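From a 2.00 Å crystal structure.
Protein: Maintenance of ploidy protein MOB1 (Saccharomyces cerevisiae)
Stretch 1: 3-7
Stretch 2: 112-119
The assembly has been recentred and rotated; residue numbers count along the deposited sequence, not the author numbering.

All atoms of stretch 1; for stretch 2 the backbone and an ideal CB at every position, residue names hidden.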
ATOM      1  N   PRO A   3      -9.447  24.373  -8.407  1.00 32.06           N
ATOM      2  CA  PRO A   3      -8.872  24.998  -9.528  1.00 31.20           C
ATOM      3  C   PRO A   3      -7.470  24.961 -10.024  1.00 30.77           C
ATOM      4  O   PRO A   3      -6.551  24.582  -9.324  1.00 31.95           O
ATOM      5  CB  PRO A   3      -9.759  26.188  -9.773  1.00 30.12           C
ATOM      6  CG  PRO A   3     -11.090  25.332  -9.841  1.00 32.53           C
ATOM      7  CD  PRO A   3     -10.864  24.173  -8.758  1.00 32.31           C
ATOM      8  N   VAL A   4      -7.392  25.224 -11.315  1.00 29.38           N
ATOM      9  CA  VAL A   4      -6.325  24.740 -12.123  1.00 28.56           C
ATOM     10  C   VAL A   4      -5.619  25.996 -12.579  1.00 28.37           C
ATOM     11  O   VAL A   4      -6.249  26.970 -13.006  1.00 26.70           O
ATOM     12  CB  VAL A   4      -6.876  23.852 -13.293  1.00 28.58           C
ATOM     13  CG1 VAL A   4      -5.770  23.256 -14.104  1.00 27.58           C
ATOM     14  CG2 VAL A   4      -7.828  22.736 -12.750  1.00 27.94           C
ATOM     15  N   LEU A   5      -4.313  25.987 -12.369  1.00 28.87           N
ATOM     16  CA  LEU A   5      -3.430  27.056 -12.812  1.00 29.94           C
ATOM     17  C   LEU A   5      -2.418  26.476 -13.826  1.00 31.19           C
ATOM     18  O   LEU A   5      -1.480  25.745 -13.472  1.00 30.75           O
ATOM     19  CB  LEU A   5      -2.798  27.758 -11.603  1.00 29.56           C
ATOM     20  CG  LEU A   5      -1.821  28.909 -11.892  1.00 29.60           C
ATOM     21  CD1 LEU A   5      -2.460  30.014 -12.816  1.00 29.33           C
ATOM     22  CD2 LEU A   5      -1.242  29.463 -10.560  1.00 25.46           C
ATOM     23  N   THR A   6      -2.672  26.733 -15.113  1.00 32.41           N
ATOM     24  CA  THR A   6      -1.865  26.159 -16.197  1.00 33.33           C
ATOM     25  C   THR A   6      -0.812  27.169 -16.651  1.00 33.86           C
ATOM     26  O   THR A   6      -1.109  28.364 -16.827  1.00 33.55           O
ATOM     27  CB  THR A   6      -2.755  25.733 -17.381  1.00 34.21           C
ATOM     28  OG1 THR A   6      -3.864  24.968 -16.885  1.00 33.57           O
ATOM     29  CG2 THR A   6      -1.982  24.893 -18.408  1.00 34.49           C
ATOM     30  N   THR A   7       0.418  26.696 -16.831  1.00 33.66           N
ATOM     31  CA  THR A   7       1.517  27.574 -17.224  1.00 34.32           C
ATOM     32  C   THR A   7       2.332  26.917 -18.325  1.00 34.05           C
ATOM     33  O   THR A   7       3.380  26.314 -18.063  1.00 33.96           O
ATOM     34  CB  THR A   7       2.421  27.917 -16.030  1.00 34.56           C
ATOM     35  OG1 THR A   7       2.875  26.699 -15.440  1.00 36.47           O
ATOM     36  CG2 THR A   7       1.676  28.737 -14.953  1.00 35.96           C
ATOM     37  N   UNK A 112       3.826  18.022 -13.087  1.00 21.17           N
ATOM     38  CA  UNK A 112       4.828  18.817 -13.809  1.00 23.49           C
ATOM     39  C   UNK A 112       4.704  20.321 -13.601  1.00 24.23           C
ATOM     40  O   UNK A 112       3.712  20.791 -13.051  1.00 24.32           O
ATOM     41  CB  UNK A 112       4.733  18.517 -15.306  1.00 23.49           C
ATOM     42  N   UNK A 113       5.700  21.077 -14.073  1.00 25.28           N
ATOM     43  CA  UNK A 113       5.635  22.550 -13.942  1.00 27.50           C
ATOM     44  C   UNK A 113       4.595  23.300 -14.816  1.00 27.55           C
ATOM     45  O   UNK A 113       4.432  24.517 -14.658  1.00 29.58           O
ATOM     46  CB  UNK A 113       7.018  23.114 -14.271  1.00 27.50           C
ATOM     47  N   UNK A 114       3.854  22.596 -15.671  1.00 26.36           N
ATOM     48  CA  UNK A 114       2.775  23.235 -16.443  1.00 26.67           C
ATOM     49  C   UNK A 114       1.412  23.289 -15.742  1.00 25.38           C
ATOM     50  O   UNK A 114       0.540  24.032 -16.195  1.00 24.48           O
ATOM     51  CB  UNK A 114       2.609  22.494 -17.771  1.00 26.67           C
ATOM     52  N   UNK A 115       1.208  22.468 -14.703  1.00 22.75           N
ATOM     53  CA  UNK A 115      -0.078  22.409 -14.010  1.00 23.10           C
ATOM     54  C   UNK A 115       0.094  22.540 -12.513  1.00 22.02           C
ATOM     55  O   UNK A 115       0.797  21.737 -11.914  1.00 20.06           O
ATOM     56  CB  UNK A 115      -0.803  21.102 -14.336  1.00 23.10           C
ATOM     57  N   UNK A 116      -0.554  23.542 -11.929  1.00 20.41           N
ATOM     58  CA  UNK A 116      -0.642  23.692 -10.464  1.00 20.28           C
ATOM     59  C   UNK A 116      -2.123  23.619 -10.051  1.00 20.24           C
ATOM     60  O   UNK A 116      -2.979  24.264 -10.699  1.00 21.16           O
ATOM     61  CB  UNK A 116      -0.014  25.010 -10.006  1.00 20.28           C
ATOM     62  N   UNK A 117      -2.451  22.818  -9.037  1.00 19.10           N
ATOM     63  CA  UNK A 117      -3.834  22.730  -8.541  1.00 19.66           C
ATOM     64  C   UNK A 117      -4.009  23.416  -7.209  1.00 19.40           C
ATOM     65  O   UNK A 117      -3.174  23.281  -6.344  1.00 20.94           O
ATOM     66  CB  UNK A 117      -4.264  21.267  -8.416  1.00 19.66           C
ATOM     67  N   UNK A 118      -5.116  24.131  -7.049  1.00 19.98           N
ATOM     68  CA  UNK A 118      -5.330  25.034  -5.923  1.00 19.26           C
ATOM     69  C   UNK A 118      -6.495  24.566  -5.064  1.00 21.20           C
ATOM     70  O   UNK A 118      -7.366  23.823  -5.553  1.00 21.46           O
ATOM     71  CB  UNK A 118      -5.581  26.459  -6.420  1.00 19.26           C
ATOM     72  N   UNK A 119      -6.499  24.958  -3.778  1.00 21.38           N
ATOM     73  CA  UNK A 119      -7.580  24.565  -2.827  1.00 22.06           C
ATOM     74  C   UNK A 119      -8.231  25.792  -2.203  1.00 22.95           C
ATOM     75  O   UNK A 119      -7.539  26.665  -1.698  1.00 20.85           O
ATOM     76  CB  UNK A 119      -7.029  23.662  -1.722  1.00 22.06           C
TER

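Residues 4-6 run antiparallel to 115-117, so the side chains of 115-117 alternate between the face carrying Val4 and Thr6 and the face carrying Leu5.

Position 112 has nothing of stretch 1 within 5.5 Å of its ideal CB, and its phi of 57° with psi of 171° is a pairing that glycine adopts far more easily than any residue with a CB. The residue is Thr112, which begins a type I turn; its OG1 accepts a weak hydrogen bond from the backbone N of 114.

Position 113, inside that turn, also has open space around its CB, so small or polar residues common in turns would suit. It is Asn113, whose side chain leads away from stretch 1. Its backbone O lies 2.8 Å from Thr7 OG1.

At 114 the backbone O accepts a hydrogen bond from Thr7 N (2.7 Å), whatever the side chain. The ideal CB is 3.9 Å from Thr7 O, an acceptor that would favour a donor such as lysine, arginine or glutamine. The deposited Glu114 curls back, with chi1 and chi2 both m, until OE1 is 2.7 Å from Thr7 O; with two oxygens so close, the place of any proton is left open.

Position 115 pairs with Thr6 without backbone hydrogen bonds between the two, and its CB points to the face of Val4 and Thr6. Their methyl groups invite a beta-branched or aromatic residue. Tyr115, with chi1 m, lays one ring face under Thr6 CG2, 3.9 Å from CE2, while Val4 CG1 sits at the ring edge, 4.4 Å from CD2.

Position 116 turns to the other face, beside Leu5. Its backbone is fixed by two hydrogen bonds: Leu5 N to the O of 116 (2.7 Å) and the N of 116 to Leu5 O (2.8 Å). Leucine, valine or a long polar chain would all fit. Glu116 extends, chi1 and chi2 both t, passing Leu5 with OE1 4.0 Å from CD2; its carboxylate is hydrogen-bonded elsewhere in the structure.

Position 117, opposite Val4, again offers an apolar neighbour, suiting valine, isoleucine or an aromatic. Tyr117 brings CE2 to 3.9 Å from Val4 CG1. Its CA also makes a CA-H...O contact with Pro3 O (3.4 Å).

At 118 the backbone N donates to Pro3 O (2.7 Å). The ideal CB, 3.6 Å from that same oxygen, points sideways, and a branched aliphatic chain could reach Leu5. Leu118 does so, its CD1 4.4 Å from Leu5 CB.

Position 119 points away from stretch 1, which therefore sets little preference; Trp119 makes no contact with it.

Stretch 2 (112-119) TNEYEYLW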
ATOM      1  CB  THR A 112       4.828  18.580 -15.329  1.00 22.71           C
ATOM      2  OG1 THR A 112       3.702  19.234 -15.896  1.00 23.51           O
ATOM      3  CG2 THR A 112       4.801  17.043 -15.677  1.00 25.96           C
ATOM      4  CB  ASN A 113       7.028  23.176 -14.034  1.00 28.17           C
ATOM      5  CG  ASN A 113       7.901  22.848 -12.811  1.00 30.73           C
ATOM      6  OD1 ASN A 113       7.442  22.945 -11.673  1.00 34.71           O
ATOM      7  ND2 ASN A 113       9.159  22.472 -13.045  1.00 30.45           N
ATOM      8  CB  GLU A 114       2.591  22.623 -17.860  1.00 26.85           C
ATOM      9  CG  GLU A 114       3.904  22.330 -18.695  1.00 32.77           C
ATOM     10  CD  GLU A 114       5.024  23.364 -18.583  1.00 39.16           C
ATOM     11  OE1 GLU A 114       4.919  24.446 -19.199  1.00 44.45           O
ATOM     12  OE2 GLU A 114       6.059  23.073 -17.930  1.00 43.87           O
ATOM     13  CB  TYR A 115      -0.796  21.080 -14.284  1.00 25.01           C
ATOM     14  CG  TYR A 115      -1.170  20.910 -15.731  1.00 27.73           C
ATOM     15  CD1 TYR A 115      -0.259  20.429 -16.657  1.00 29.40           C
ATOM     16  CD2 TYR A 115      -2.439  21.266 -16.180  1.00 30.56           C
ATOM     17  CE1 TYR A 115      -0.600  20.301 -18.015  1.00 30.97           C
ATOM     18  CE2 TYR A 115      -2.785  21.157 -17.530  1.00 30.56           C
ATOM     19  CZ  TYR A 115      -1.880  20.671 -18.427  1.00 29.66           C
ATOM     20  OH  TYR A 115      -2.271  20.561 -19.751  1.00 31.46           O
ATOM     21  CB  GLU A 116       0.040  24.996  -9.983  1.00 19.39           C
ATOM     22  CG  GLU A 116      -0.217  25.184  -8.506  1.00 21.82           C
ATOM     23  CD  GLU A 116       0.561  26.261  -7.809  1.00 24.85           C
ATOM     24  OE1 GLU A 116       1.176  27.131  -8.478  1.00 24.30           O
ATOM     25  OE2 GLU A 116       0.505  26.243  -6.549  1.00 26.40           O
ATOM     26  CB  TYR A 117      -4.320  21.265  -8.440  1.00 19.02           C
ATOM     27  CG  TYR A 117      -4.130  20.515  -9.735  1.00 17.53           C
ATOM     28  CD1 TYR A 117      -3.138  19.568  -9.867  1.00 21.04           C
ATOM     29  CD2 TYR A 117      -4.932  20.799 -10.845  1.00 16.23           C
ATOM     30  CE1 TYR A 117      -2.969  18.882 -11.109  1.00 19.51           C
ATOM     31  CE2 TYR A 117      -4.795  20.124 -12.027  1.00 17.86           C
ATOM     32  CZ  TYR A 117      -3.812  19.189 -12.167  1.00 18.37           C
ATOM     33  OH  TYR A 117      -3.664  18.541 -13.374  1.00 22.07           O
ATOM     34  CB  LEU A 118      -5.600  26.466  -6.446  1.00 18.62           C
ATOM     35  CG  LEU A 118      -4.702  27.077  -7.503  1.00 18.57           C
ATOM     36  CD1 LEU A 118      -5.273  28.428  -8.036  1.00 20.28           C
ATOM     37  CD2 LEU A 118      -3.298  27.286  -7.015  1.00 20.02           C
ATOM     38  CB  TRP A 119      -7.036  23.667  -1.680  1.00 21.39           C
ATOM     39  CG  TRP A 119      -8.109  23.000  -0.808  1.00 20.84           C
ATOM     40  CD1 TRP A 119      -8.451  23.317   0.487  1.00 21.29           C
ATOM     41  CD2 TRP A 119      -8.995  21.958  -1.209  1.00 21.01           C
ATOM     42  NE1 TRP A 119      -9.468  22.505   0.909  1.00 21.90           N
ATOM     43  CE2 TRP A 119      -9.834  21.675  -0.117  1.00 18.12           C
ATOM     44  CE3 TRP A 119      -9.154  21.220  -2.402  1.00 22.48           C
ATOM     45  CZ2 TRP A 119     -10.819  20.689  -0.168  1.00 19.71           C
ATOM     46  CZ3 TRP A 119     -10.141  20.241  -2.463  1.00 21.93           C
ATOM     47  CH2 TRP A 119     -10.961  19.981  -1.352  1.00 21.35           C
TER
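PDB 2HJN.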